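PDB 5WB5: putative eukaryotic translation initiation factor eIF-4E from Leishmania major, which probably binds the methylated cap of messenger RNA, including the trypanosomatid cap 4, and acts as a translation initiation factor. Local coordinates for residues Ser183-Thr188 with Met210-His215; Gly97-Asn102 with Glu192-Ala197; Ile49-Ser54 with Phe80-Lys85; Trp138-Met143 with Thr199-Leu204; Pro67-Arg72 with Ala127-Thr132. All coordinates share one frame; numbering follows the deposited sequence.

Contact 1: Ser183-Thr188 with Met210-His215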
# COMPACT_ATOMS: atom_id res chain seq x y z
N SER A 183 1.77 -1.73 14.82
CA SER A 183 1.10 -2.58 15.79
C SER A 183 1.29 -2.14 17.24
O SER A 183 0.41 -2.39 18.06
CB SER A 183 1.59 -4.03 15.65
OG SER A 183 2.97 -4.13 15.94
N ASP A 184 2.42 -1.52 17.57
CA ASP A 184 2.73 -1.11 18.94
C ASP A 184 2.87 0.41 18.96
O ASP A 184 3.87 0.95 18.48
CB ASP A 184 4.00 -1.80 19.44
CG ASP A 184 4.30 -1.47 20.89
OD1 ASP A 184 3.54 -1.90 21.78
OD2 ASP A 184 5.32 -0.79 21.15
N ALA A 185 1.88 1.09 19.54
CA ALA A 185 1.91 2.54 19.64
C ALA A 185 2.86 3.04 20.72
O ALA A 185 3.15 4.24 20.76
CB ALA A 185 0.51 3.08 19.90
N SER A 186 3.34 2.16 21.60
CA SER A 186 4.22 2.56 22.69
C SER A 186 5.68 2.62 22.27
O SER A 186 6.48 3.28 22.95
CB SER A 186 4.07 1.59 23.87
OG SER A 186 4.39 0.26 23.48
N ALA A 187 6.05 1.96 21.18
CA ALA A 187 7.44 1.92 20.72
C ALA A 187 7.82 3.27 20.13
O ALA A 187 7.43 3.60 19.01
CB ALA A 187 7.63 0.80 19.70
N THR A 188 8.58 4.06 20.89
CA THR A 188 8.98 5.38 20.42
C THR A 188 10.13 5.30 19.43
O THR A 188 10.11 5.96 18.38
CB THR A 188 9.36 6.25 21.62
OG1 THR A 188 10.46 5.65 22.31
CG2 THR A 188 8.19 6.41 22.57
N MET A 210 2.86 15.59 8.99
CA MET A 210 3.28 14.29 9.51
C MET A 210 2.74 14.15 10.92
O MET A 210 3.03 14.99 11.78
CB MET A 210 4.80 14.14 9.49
CG MET A 210 5.29 12.81 10.05
SD MET A 210 6.99 12.40 9.60
CE MET A 210 6.76 11.83 7.92
N VAL A 211 1.97 13.10 11.15
CA VAL A 211 1.23 12.94 12.40
C VAL A 211 1.15 11.46 12.73
O VAL A 211 0.79 10.64 11.88
CB VAL A 211 -0.19 13.54 12.30
CG1 VAL A 211 -0.97 13.33 13.60
CG2 VAL A 211 -0.13 15.02 11.94
N PHE A 212 1.48 11.10 13.97
CA PHE A 212 1.21 9.77 14.49
C PHE A 212 -0.08 9.81 15.30
O PHE A 212 -0.35 10.78 16.01
CB PHE A 212 2.35 9.25 15.35
CG PHE A 212 2.16 7.83 15.81
CD1 PHE A 212 2.38 6.77 14.94
CD2 PHE A 212 1.73 7.56 17.10
CE1 PHE A 212 2.19 5.47 15.36
CE2 PHE A 212 1.55 6.25 17.52
CZ PHE A 212 1.78 5.20 16.65
N THR A 213 -0.86 8.74 15.21
CA THR A 213 -2.16 8.67 15.88
C THR A 213 -2.39 7.26 16.38
O THR A 213 -2.42 6.32 15.59
CB THR A 213 -3.29 9.09 14.93
OG1 THR A 213 -3.00 10.39 14.39
CG2 THR A 213 -4.61 9.13 15.67
N LYS A 214 -2.53 7.11 17.70
CA LYS A 214 -2.92 5.83 18.27
C LYS A 214 -4.40 5.58 18.02
O LYS A 214 -5.22 6.51 18.05
CB LYS A 214 -2.63 5.80 19.77
CG LYS A 214 -2.99 4.48 20.44
CD LYS A 214 -2.64 4.50 21.92
CE LYS A 214 -3.01 3.19 22.60
NZ LYS A 214 -2.72 3.20 24.06
N HIS A 215 -4.75 4.33 17.76
CA HIS A 215 -6.12 3.98 17.45
C HIS A 215 -6.96 3.89 18.72
O HIS A 215 -7.97 4.59 18.85
CB HIS A 215 -6.17 2.65 16.69
CG HIS A 215 -5.45 2.68 15.38
ND1 HIS A 215 -4.90 1.56 14.80
CD2 HIS A 215 -5.20 3.70 14.52
CE1 HIS A 215 -4.34 1.88 13.65
NE2 HIS A 215 -4.51 3.18 13.46
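The ring of F212 turns its outer edge to A185. The CA of A185 lies near the ring plane, 4.0 Å from CZ of F212, and its CB is 4.1 Å from the same atom. This approach is to the rim, so A185 is not stacked on a face. L99 of strand 97-104 and I191 of helix 188-200 also touch the F212 side chain, which therefore lies between sheet, helix and loop. The contact sets the loop between strand 175-182 and helix 188-200 against edge strand 210-214 of the antiparallel eIF4E sheet.

The A185 methyl also has the aliphatic part of K214 beside it. K214 CG is 3.8 Å from A185 CB and K214 CD 4.0 Å. With CG anti to the backbone N (chi1 -179°) and every later bond extended, the lysine runs past the methyl as a straight rod. F212 and K214, two residues apart on the strand, thus both touch one small side chain. T213 between them points the other way, its OG1 hydrogen-bonded to W100 NE1.

The loop has its own polar bond: S186 OG donates to D184 OD2 at 2.7 Å, on the syn side and 27° out of the carboxylate plane.

No hydrogen bond crosses between the segments. The attraction is dispersive and hydrophobic, so the contact itself imposes little directional constraint, while T213 OG1 and S186 OG bond to groups that lie away from it.

Contact 2: Gly97-Asn102 with Glu192-Ala197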
# COMPACT_ATOMS: atom_id res chain seq x y z
N GLY A 97 -1.10 2.08 16.07
CA GLY A 97 -1.68 3.25 15.46
C GLY A 97 -1.22 3.42 14.02
O GLY A 97 -0.83 2.44 13.37
N LYS A 98 -1.27 4.65 13.52
CA LYS A 98 -0.84 4.93 12.16
C LYS A 98 -0.06 6.24 12.11
O LYS A 98 -0.45 7.23 12.74
CB LYS A 98 -2.04 5.01 11.20
CG LYS A 98 -3.06 6.10 11.52
CD LYS A 98 -4.18 6.09 10.49
CE LYS A 98 -5.26 7.11 10.82
NZ LYS A 98 -6.00 6.75 12.06
N LEU A 99 1.04 6.22 11.36
CA LEU A 99 1.82 7.41 11.07
C LEU A 99 1.49 7.85 9.64
O LEU A 99 1.76 7.11 8.69
CB LEU A 99 3.32 7.13 11.21
CG LEU A 99 4.30 8.25 10.83
CD1 LEU A 99 4.39 9.30 11.92
CD2 LEU A 99 5.67 7.67 10.52
N TRP A 100 0.92 9.04 9.50
CA TRP A 100 0.42 9.49 8.21
C TRP A 100 0.94 10.87 7.87
O TRP A 100 1.44 11.62 8.72
CB TRP A 100 -1.12 9.48 8.17
CG TRP A 100 -1.78 10.28 9.26
CD1 TRP A 100 -2.11 9.85 10.51
CD2 TRP A 100 -2.22 11.64 9.17
NE1 TRP A 100 -2.72 10.86 11.21
CE2 TRP A 100 -2.80 11.97 10.41
CE3 TRP A 100 -2.18 12.61 8.17
CZ2 TRP A 100 -3.33 13.23 10.68
CZ3 TRP A 100 -2.71 13.86 8.44
CH2 TRP A 100 -3.28 14.16 9.68
N VAL A 101 0.83 11.20 6.58
CA VAL A 101 1.27 12.46 6.01
C VAL A 101 0.29 12.88 4.92
O VAL A 101 -0.32 12.04 4.26
CB VAL A 101 2.70 12.38 5.44
CG1 VAL A 101 3.70 12.01 6.53
CG2 VAL A 101 2.77 11.37 4.30
N ASN A 102 0.17 14.19 4.72
CA ASN A 102 -0.70 14.77 3.71
C ASN A 102 0.17 15.29 2.56
O ASN A 102 0.82 16.32 2.69
CB ASN A 102 -1.57 15.89 4.28
CG ASN A 102 -2.51 15.41 5.37
OD1 ASN A 102 -2.78 14.22 5.49
ND2 ASN A 102 -3.02 16.34 6.16
N GLU A 192 10.23 6.52 15.52
CA GLU A 192 11.24 7.43 14.97
C GLU A 192 11.93 6.80 13.76
O GLU A 192 12.19 7.48 12.75
CB GLU A 192 12.25 7.80 16.05
CG GLU A 192 13.32 8.78 15.59
CD GLU A 192 14.34 9.07 16.68
OE1 GLU A 192 14.12 8.65 17.83
OE2 GLU A 192 15.36 9.73 16.38
N ALA A 193 12.26 5.50 13.85
CA ALA A 193 12.84 4.79 12.72
C ALA A 193 11.89 4.75 11.53
O ALA A 193 12.30 4.93 10.38
CB ALA A 193 13.23 3.36 13.14
N LEU A 194 10.59 4.56 11.79
CA LEU A 194 9.62 4.62 10.71
C LEU A 194 9.52 6.02 10.14
O LEU A 194 9.31 6.19 8.93
CB LEU A 194 8.26 4.14 11.21
CG LEU A 194 7.13 4.20 10.18
CD1 LEU A 194 7.50 3.45 8.91
CD2 LEU A 194 5.86 3.64 10.79
N LYS A 195 9.66 7.05 10.97
CA LYS A 195 9.61 8.43 10.48
C LYS A 195 10.73 8.69 9.47
O LYS A 195 10.47 9.13 8.35
CB LYS A 195 9.70 9.41 11.65
CG LYS A 195 8.41 9.55 12.46
CD LYS A 195 8.64 10.32 13.76
CE LYS A 195 8.95 11.79 13.50
NZ LYS A 195 9.22 12.53 14.77
N LYS A 196 11.98 8.47 9.88
CA LYS A 196 13.09 8.65 8.93
C LYS A 196 12.90 7.79 7.68
O LYS A 196 13.11 8.28 6.56
CB LYS A 196 14.42 8.32 9.59
CG LYS A 196 15.66 8.62 8.73
CD LYS A 196 16.94 8.25 9.47
CE LYS A 196 17.44 9.36 10.38
NZ LYS A 196 17.95 10.51 9.59
N ALA A 197 12.52 6.52 7.84
CA ALA A 197 12.35 5.66 6.67
C ALA A 197 11.31 6.23 5.72
O ALA A 197 11.56 6.38 4.51
CB ALA A 197 11.95 4.25 7.11
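L194 and K195 of helix 188-200 rest on L99 of strand 97-104, a helix-on-sheet contact of the eIF4E fold, in which helices pack against one side of a curved antiparallel sheet. Taking the helix in order, L194 comes first and is buried. Its CG anti to the backbone N (chi1 177°) sends the branched end down to the sheet, where it slides past L99 in the opposite direction. L194 CG lies 3.8 Å from L99 CD2, and L194 CD2 is 4.0 Å from that methyl. L194 also touches V180 and V182 on the neighbouring strand and L150 in a loop, which places it over two strands.

K195 follows at the border of the contact. Only the start of its chain takes part: it crosses L99 at about a right angle, then bends at chi3 and carries its amine away from the strand. The turn that carries both residues is closed by the backbone bond from A197 N to A193 O.

L99 is also touched by M210 of edge strand 210-214, so the leucine meets helix and sheet alike. K195 CG meets both of its methyl groups, CD2 at 3.8 Å and CD1 at 4.1 Å.

Contact 3: Ile49-Ser54 with Phe80-Lys85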
# COMPACT_ATOMS: atom_id res chain seq x y z
N ILE A 49 -8.53 -7.32 -3.28
CA ILE A 49 -8.29 -7.46 -4.71
C ILE A 49 -7.36 -8.63 -5.00
O ILE A 49 -7.70 -9.52 -5.78
CB ILE A 49 -7.72 -6.15 -5.30
CG1 ILE A 49 -8.75 -5.03 -5.17
CG2 ILE A 49 -7.31 -6.35 -6.76
CD1 ILE A 49 -8.28 -3.68 -5.66
N MET A 50 -6.18 -8.63 -4.38
CA MET A 50 -5.15 -9.60 -4.74
C MET A 50 -4.18 -9.77 -3.59
O MET A 50 -3.86 -8.82 -2.87
CB MET A 50 -4.41 -9.15 -6.01
CG MET A 50 -3.30 -10.08 -6.45
SD MET A 50 -2.47 -9.44 -7.91
CE MET A 50 -1.11 -10.60 -8.06
N THR A 51 -3.70 -11.01 -3.43
CA THR A 51 -2.67 -11.33 -2.46
C THR A 51 -1.37 -11.66 -3.19
O THR A 51 -1.38 -12.37 -4.20
CB THR A 51 -3.09 -12.51 -1.58
OG1 THR A 51 -4.30 -12.18 -0.89
CG2 THR A 51 -2.01 -12.84 -0.55
N VAL A 52 -0.27 -11.14 -2.67
CA VAL A 52 1.05 -11.31 -3.26
C VAL A 52 1.94 -12.03 -2.25
O VAL A 52 1.94 -11.70 -1.06
CB VAL A 52 1.67 -9.95 -3.66
CG1 VAL A 52 0.80 -9.27 -4.70
CG2 VAL A 52 1.86 -9.06 -2.45
N HIS A 53 2.70 -13.01 -2.75
CA HIS A 53 3.65 -13.76 -1.95
C HIS A 53 5.08 -13.65 -2.46
O HIS A 53 5.99 -14.15 -1.78
CB HIS A 53 3.26 -15.25 -1.91
CG HIS A 53 1.80 -15.48 -1.67
ND1 HIS A 53 0.85 -15.31 -2.65
CD2 HIS A 53 1.13 -15.88 -0.56
CE1 HIS A 53 -0.34 -15.59 -2.17
NE2 HIS A 53 -0.20 -15.94 -0.90
N SER A 54 5.31 -13.03 -3.61
CA SER A 54 6.64 -12.93 -4.19
C SER A 54 6.82 -11.56 -4.83
O SER A 54 5.85 -10.84 -5.11
CB SER A 54 6.88 -14.03 -5.24
OG SER A 54 5.98 -13.88 -6.33
N PHE A 80 -2.05 -4.64 3.38
CA PHE A 80 -1.83 -5.12 4.74
C PHE A 80 -1.36 -6.56 4.73
O PHE A 80 -1.67 -7.33 3.81
CB PHE A 80 -3.11 -5.01 5.58
CG PHE A 80 -3.32 -3.65 6.18
CD1 PHE A 80 -3.61 -2.57 5.37
CD2 PHE A 80 -3.23 -3.46 7.55
CE1 PHE A 80 -3.80 -1.31 5.91
CE2 PHE A 80 -3.42 -2.21 8.10
CZ PHE A 80 -3.70 -1.13 7.28
N GLN A 81 -0.61 -6.94 5.76
CA GLN A 81 -0.17 -8.32 5.88
C GLN A 81 -1.36 -9.26 5.77
O GLN A 81 -2.47 -8.94 6.20
CB GLN A 81 0.56 -8.55 7.21
CG GLN A 81 0.87 -10.01 7.49
CD GLN A 81 1.83 -10.20 8.65
OE1 GLN A 81 2.36 -9.24 9.19
NE2 GLN A 81 2.05 -11.46 9.03
N GLU A 82 -1.13 -10.43 5.18
CA GLU A 82 -2.21 -11.40 5.03
C GLU A 82 -2.75 -11.81 6.39
O GLU A 82 -1.99 -12.00 7.35
CB GLU A 82 -1.72 -12.63 4.26
CG GLU A 82 -2.84 -13.54 3.79
CD GLU A 82 -2.35 -14.66 2.90
OE1 GLU A 82 -1.16 -15.02 3.00
OE2 GLU A 82 -3.16 -15.18 2.10
N GLY A 83 -4.07 -11.95 6.47
CA GLY A 83 -4.70 -12.22 7.74
C GLY A 83 -4.82 -11.02 8.65
O GLY A 83 -5.01 -11.19 9.86
N VAL A 84 -4.69 -9.81 8.11
CA VAL A 84 -4.77 -8.58 8.89
C VAL A 84 -5.66 -7.62 8.12
O VAL A 84 -5.29 -7.15 7.04
CB VAL A 84 -3.38 -7.97 9.13
CG1 VAL A 84 -3.51 -6.64 9.88
CG2 VAL A 84 -2.50 -8.93 9.91
N LYS A 85 -6.83 -7.31 8.68
CA LYS A 85 -7.73 -6.38 8.04
C LYS A 85 -7.27 -4.94 8.28
O LYS A 85 -6.67 -4.64 9.31
CB LYS A 85 -9.15 -6.56 8.57
CG LYS A 85 -9.72 -7.95 8.37
CD LYS A 85 -11.14 -8.06 8.94
CE LYS A 85 -11.70 -9.46 8.77
NZ LYS A 85 -13.06 -9.59 9.37
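Van der Waals contact joins T51 to E82. The methyl CG2 of T51 lies 3.7 Å from E82 OE2 and 3.9 Å from E82 CD, the two side chains crossing at about a right angle. T51 CG2 stands anti to the backbone N and OG1 beside it (chi1 -59°), which gives the carbon branch to the glutamate while OG1 bonds to the hydroxyl of T28.

The electrostatic part is looser. H53 NE2 is 4.1 Å from E82 OE1, with ring and carboxylate planes 65° apart, too far for a contact between charged atoms. If the histidine were protonated, a modest attraction would be expected. E82 reaches both partners through an extended chain.

Both segments belong to the antiparallel sheet of the eIF4E fold, where strand 22-32 runs between strands 47-54 and 75-81. E82 starts out just beyond strand 75-81 and passes over this intervening strand, touching A26 on the way.

On the E82 side the chain makes a type II turn from Q81 to V84, with G83 at the positive-phi position and a weak bond from V84 N to Q81 O at 3.1 Å. Earlier on strand 47-54, I49 and M50 pack against side chains of another protein chain.

Contact 4: Trp138-Met143 with Thr199-Leu204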
# COMPACT_ATOMS: atom_id res chain seq x y z
N TRP A 138 4.28 6.48 -3.78
CA TRP A 138 3.43 5.33 -3.47
C TRP A 138 4.16 4.03 -3.79
O TRP A 138 4.20 3.10 -2.97
CB TRP A 138 2.12 5.46 -4.25
CG TRP A 138 1.15 4.34 -4.07
CD1 TRP A 138 0.48 3.68 -5.06
CD2 TRP A 138 0.71 3.77 -2.84
NE1 TRP A 138 -0.34 2.73 -4.52
CE2 TRP A 138 -0.22 2.76 -3.16
CE3 TRP A 138 1.01 4.00 -1.49
CZ2 TRP A 138 -0.85 1.98 -2.19
CZ3 TRP A 138 0.39 3.23 -0.53
CH2 TRP A 138 -0.53 2.23 -0.88
N GLU A 139 4.78 3.96 -4.97
CA GLU A 139 5.53 2.77 -5.36
C GLU A 139 6.72 2.53 -4.44
O GLU A 139 7.00 1.39 -4.05
CB GLU A 139 6.00 2.90 -6.81
CG GLU A 139 4.87 2.92 -7.84
CD GLU A 139 5.36 3.16 -9.26
OE1 GLU A 139 6.56 3.45 -9.44
OE2 GLU A 139 4.54 3.06 -10.20
N ASN A 140 7.43 3.60 -4.07
CA ASN A 140 8.58 3.44 -3.18
C ASN A 140 8.15 2.88 -1.83
O ASN A 140 8.82 1.99 -1.28
CB ASN A 140 9.29 4.78 -3.00
CG ASN A 140 10.07 5.20 -4.24
OD1 ASN A 140 10.39 4.38 -5.09
ND2 ASN A 140 10.38 6.49 -4.33
N VAL A 141 7.05 3.38 -1.27
CA VAL A 141 6.60 2.90 0.03
C VAL A 141 6.11 1.46 -0.07
O VAL A 141 6.33 0.65 0.84
CB VAL A 141 5.52 3.83 0.61
CG1 VAL A 141 5.00 3.29 1.93
CG2 VAL A 141 6.09 5.23 0.80
N LEU A 142 5.45 1.11 -1.17
CA LEU A 142 5.03 -0.27 -1.35
C LEU A 142 6.23 -1.20 -1.44
O LEU A 142 6.24 -2.29 -0.83
CB LEU A 142 4.15 -0.39 -2.60
CG LEU A 142 2.66 -0.12 -2.38
CD1 LEU A 142 1.98 0.16 -3.71
CD2 LEU A 142 2.01 -1.31 -1.68
N MET A 143 7.26 -0.80 -2.20
CA MET A 143 8.46 -1.62 -2.32
C MET A 143 9.17 -1.75 -0.99
O MET A 143 9.70 -2.82 -0.67
CB MET A 143 9.40 -1.03 -3.37
CG MET A 143 8.91 -1.17 -4.81
SD MET A 143 10.10 -0.60 -6.03
CE MET A 143 10.23 1.12 -5.58
N THR A 199 10.15 9.24 5.46
CA THR A 199 10.62 10.48 4.85
C THR A 199 11.60 10.20 3.72
O THR A 199 11.63 10.93 2.73
CB THR A 199 11.26 11.37 5.91
OG1 THR A 199 10.37 11.53 7.02
CG2 THR A 199 11.58 12.74 5.33
N LYS A 200 12.41 9.15 3.86
CA LYS A 200 13.37 8.81 2.80
C LYS A 200 12.65 8.34 1.54
O LYS A 200 12.89 8.88 0.45
CB LYS A 200 14.33 7.73 3.30
CG LYS A 200 15.28 7.20 2.24
CD LYS A 200 16.15 6.09 2.78
CE LYS A 200 17.00 5.47 1.69
NZ LYS A 200 17.95 6.45 1.10
N GLU A 201 11.77 7.35 1.67
CA GLU A 201 11.13 6.74 0.51
C GLU A 201 10.13 7.66 -0.18
O GLU A 201 9.53 7.24 -1.17
CB GLU A 201 10.44 5.45 0.93
CG GLU A 201 11.38 4.39 1.47
CD GLU A 201 12.38 3.92 0.44
OE1 GLU A 201 12.19 4.22 -0.76
OE2 GLU A 201 13.36 3.25 0.83
N ALA A 202 9.95 8.88 0.30
CA ALA A 202 8.97 9.80 -0.25
C ALA A 202 9.64 11.13 -0.59
O ALA A 202 10.60 11.55 0.07
CB ALA A 202 7.81 10.03 0.73
N SER A 203 9.11 11.79 -1.62
CA SER A 203 9.60 13.10 -2.03
C SER A 203 8.51 13.84 -2.80
O SER A 203 8.74 14.33 -3.91
CB SER A 203 10.86 12.97 -2.87
OG SER A 203 11.92 12.39 -2.12
N LEU A 204 7.32 13.91 -2.21
CA LEU A 204 6.17 14.55 -2.85
C LEU A 204 5.64 15.70 -2.00
O LEU A 204 4.58 16.25 -2.27
CB LEU A 204 5.07 13.52 -3.09
O HOH W 1 11.69 1.63 -1.90
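N140 lies against the backbone carbonyl of E201, close to the C-terminal part of helix 188-200. Its ND2 makes a weak hydrogen bond to E201 O, 3.4 Å long with an N-H...O angle of 142°, and its CB lies near that oxygen too. The amide is placed by CG standing beside the backbone N, anti to the carbonyl carbon (chi1 -73°). Its other end looks elsewhere: OD1 accepts a hydrogen bond from a basic side chain of the other protein chain. N140 thus joins the intramolecular contact to the partner protein.

E201 answers with its own side chain. A bend at chi2 turns the carboxylate so that OE1 lies 3.7 Å from N140 CB, toward a bound water, while the amide and carboxylate planes stand 68° apart. No direct bond links the two polar ends. Instead the water donates to N140 O at 3.0 Å and, more weakly, to E201 OE1 at 2.9 Å, bridging the helix backbone and the acid. E201 is a buried residue, and this water gives OE1 a weak polar partner. The apolar part is slight: V141 CG2 comes to 4.4 Å from E201 CB.

Helix 133-147 lies on the sheet here. V141 packs on I167 of strand 164-171 and L178 of strand 175-182, W138 reaches the same two strands, and L142 turns to F58 and L62 of helix 55-64. E201 also touches Y149, so two of the helices that back the eIF4E sheet meet near the C-terminal part of one of them.

Contact 5: Pro67-Arg72 with Ala127-Thr132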
# COMPACT_ATOMS: atom_id res chain seq x y z
N PRO A 67 -2.95 4.05 -11.37
CA PRO A 67 -2.15 5.12 -10.75
C PRO A 67 -3.03 6.10 -10.00
O PRO A 67 -4.20 6.31 -10.32
CB PRO A 67 -1.46 5.79 -11.94
CG PRO A 67 -2.32 5.48 -13.10
CD PRO A 67 -2.90 4.12 -12.84
N LEU A 68 -2.44 6.71 -8.97
CA LEU A 68 -3.18 7.68 -8.16
C LEU A 68 -3.51 8.93 -8.96
O LEU A 68 -4.54 9.56 -8.72
CB LEU A 68 -2.37 8.03 -6.92
CG LEU A 68 -1.83 6.84 -6.13
CD1 LEU A 68 -0.90 7.31 -5.03
CD2 LEU A 68 -2.97 6.02 -5.54
N HIS A 69 -2.65 9.30 -9.92
CA HIS A 69 -2.92 10.47 -10.75
C HIS A 69 -4.24 10.33 -11.50
O HIS A 69 -4.90 11.33 -11.77
CB HIS A 69 -1.77 10.68 -11.74
CG HIS A 69 -2.04 11.72 -12.77
ND1 HIS A 69 -2.75 12.88 -12.49
CD2 HIS A 69 -1.71 11.79 -14.08
CE1 HIS A 69 -2.83 13.61 -13.59
NE2 HIS A 69 -2.21 12.98 -14.57
N ALA A 70 -4.63 9.10 -11.83
CA ALA A 70 -5.87 8.84 -12.54
C ALA A 70 -6.95 8.24 -11.65
O ALA A 70 -8.05 7.96 -12.14
CB ALA A 70 -5.61 7.91 -13.73
N LEU A 71 -6.67 8.04 -10.37
CA LEU A 71 -7.62 7.39 -9.48
C LEU A 71 -8.75 8.35 -9.10
O LEU A 71 -8.63 9.58 -9.22
CB LEU A 71 -6.91 6.89 -8.23
CG LEU A 71 -7.69 5.94 -7.31
CD1 LEU A 71 -8.11 4.69 -8.06
CD2 LEU A 71 -6.84 5.57 -6.10
N ARG A 72 -9.86 7.78 -8.65
CA ARG A 72 -11.04 8.57 -8.35
C ARG A 72 -10.82 9.43 -7.11
O ARG A 72 -9.98 9.14 -6.26
CB ARG A 72 -12.25 7.65 -8.16
CG ARG A 72 -13.57 8.38 -8.13
CD ARG A 72 -14.73 7.41 -8.10
NE ARG A 72 -16.01 8.11 -8.07
CZ ARG A 72 -16.53 8.69 -6.99
NH1 ARG A 72 -15.87 8.67 -5.84
NH2 ARG A 72 -17.70 9.31 -7.07
N ALA A 127 0.36 11.28 -25.51
CA ALA A 127 -0.71 10.56 -24.83
C ALA A 127 -0.25 10.05 -23.48
O ALA A 127 -0.86 10.32 -22.45
CB ALA A 127 -1.21 9.41 -25.69
N ALA A 128 0.85 9.29 -23.48
CA ALA A 128 1.41 8.79 -22.23
C ALA A 128 2.28 9.86 -21.59
O ALA A 128 2.94 10.66 -22.27
CB ALA A 128 2.23 7.53 -22.47
N GLU A 129 2.29 9.86 -20.26
CA GLU A 129 2.99 10.87 -19.48
C GLU A 129 3.87 10.18 -18.45
O GLU A 129 3.75 8.99 -18.17
CB GLU A 129 1.99 11.81 -18.79
CG GLU A 129 0.99 11.10 -17.88
CD GLU A 129 -0.26 11.91 -17.64
OE1 GLU A 129 -0.37 13.03 -18.19
OE2 GLU A 129 -1.15 11.43 -16.91
N ALA A 130 4.79 10.96 -17.87
CA ALA A 130 5.70 10.45 -16.86
C ALA A 130 4.98 10.30 -15.53
O ALA A 130 4.11 11.10 -15.18
CB ALA A 130 6.90 11.37 -16.71
N LYS A 131 5.35 9.26 -14.78
CA LYS A 131 4.76 9.03 -13.47
C LYS A 131 4.90 10.28 -12.61
O LYS A 131 5.94 10.94 -12.62
CB LYS A 131 5.43 7.84 -12.78
CG LYS A 131 5.01 6.48 -13.31
CD LYS A 131 5.56 5.36 -12.44
CE LYS A 131 5.13 3.99 -12.93
NZ LYS A 131 5.57 3.73 -14.33
N THR A 132 3.84 10.60 -11.88
CA THR A 132 3.89 11.73 -10.97
C THR A 132 4.71 11.37 -9.74
O THR A 132 4.90 10.20 -9.40
CB THR A 132 2.48 12.15 -10.56
OG1 THR A 132 1.85 11.08 -9.83
CG2 THR A 132 1.64 12.48 -11.79
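H69 meets T132 through CB and CG, and E129 through the CD2-NE2 edge of its ring. The T132 part is the better packed, carbon against carbon. The methyl CG2 of T132 is 3.9 Å from both CB and CG of H69, the two side chains crossing at about a right angle. T132 holds this pose because its OG1 caps the start of helix 133-147, bonding to the backbone N of D135; CG2 is left to face the histidine. D135 in turn accepts from the backbone N of L68 through OD1, and weakly from that of H69, so the helix start holds the 67-72 loop as well.

The E129 part is the exposed one. E129 belongs to an exposed run of chain, and its extended side chain brings OE2 to the rim of the imidazole, near the ring plane. OE2 lies 3.0 Å from H69 NE2, while ring and carboxylate planes are 41° apart. H69 reaches this position with CG anti to the backbone N (chi1 171°), which swings the ring away from its own loop.

The chemistry is therefore divided: a small apolar contact fixed by a helix cap, and a polar approach at the surface. A nearby carboxylate would probably favour protonation of the imidazole, and the pull between them would then depend on pH and be screened by solvent.

Contact 3 opens first along the chain, and contact 5 starts between its two segments. Contact 2 then interlocks with contacts 1 and 4, whose segments alternate with its own. Contacts 1 and 2 are neighbours, centres about 8 Å apart, joined by backbone bonds between strands 210-214 and 97-104. Contacts 2 and 4 share helix 188-200, with centres about 11 Å apart. Contact 5 touches contact 4 through L68 and W138 but lies about 32 Å from contact 1, centre to centre, on the opposite side of the chain's centre. Contact 3 sits at the other edge of the same sheet, its centre about 22 Å from that of contact 1. They sample both edges of the sheet, the helices packed on it and connecting loops, all within one eIF4E domain.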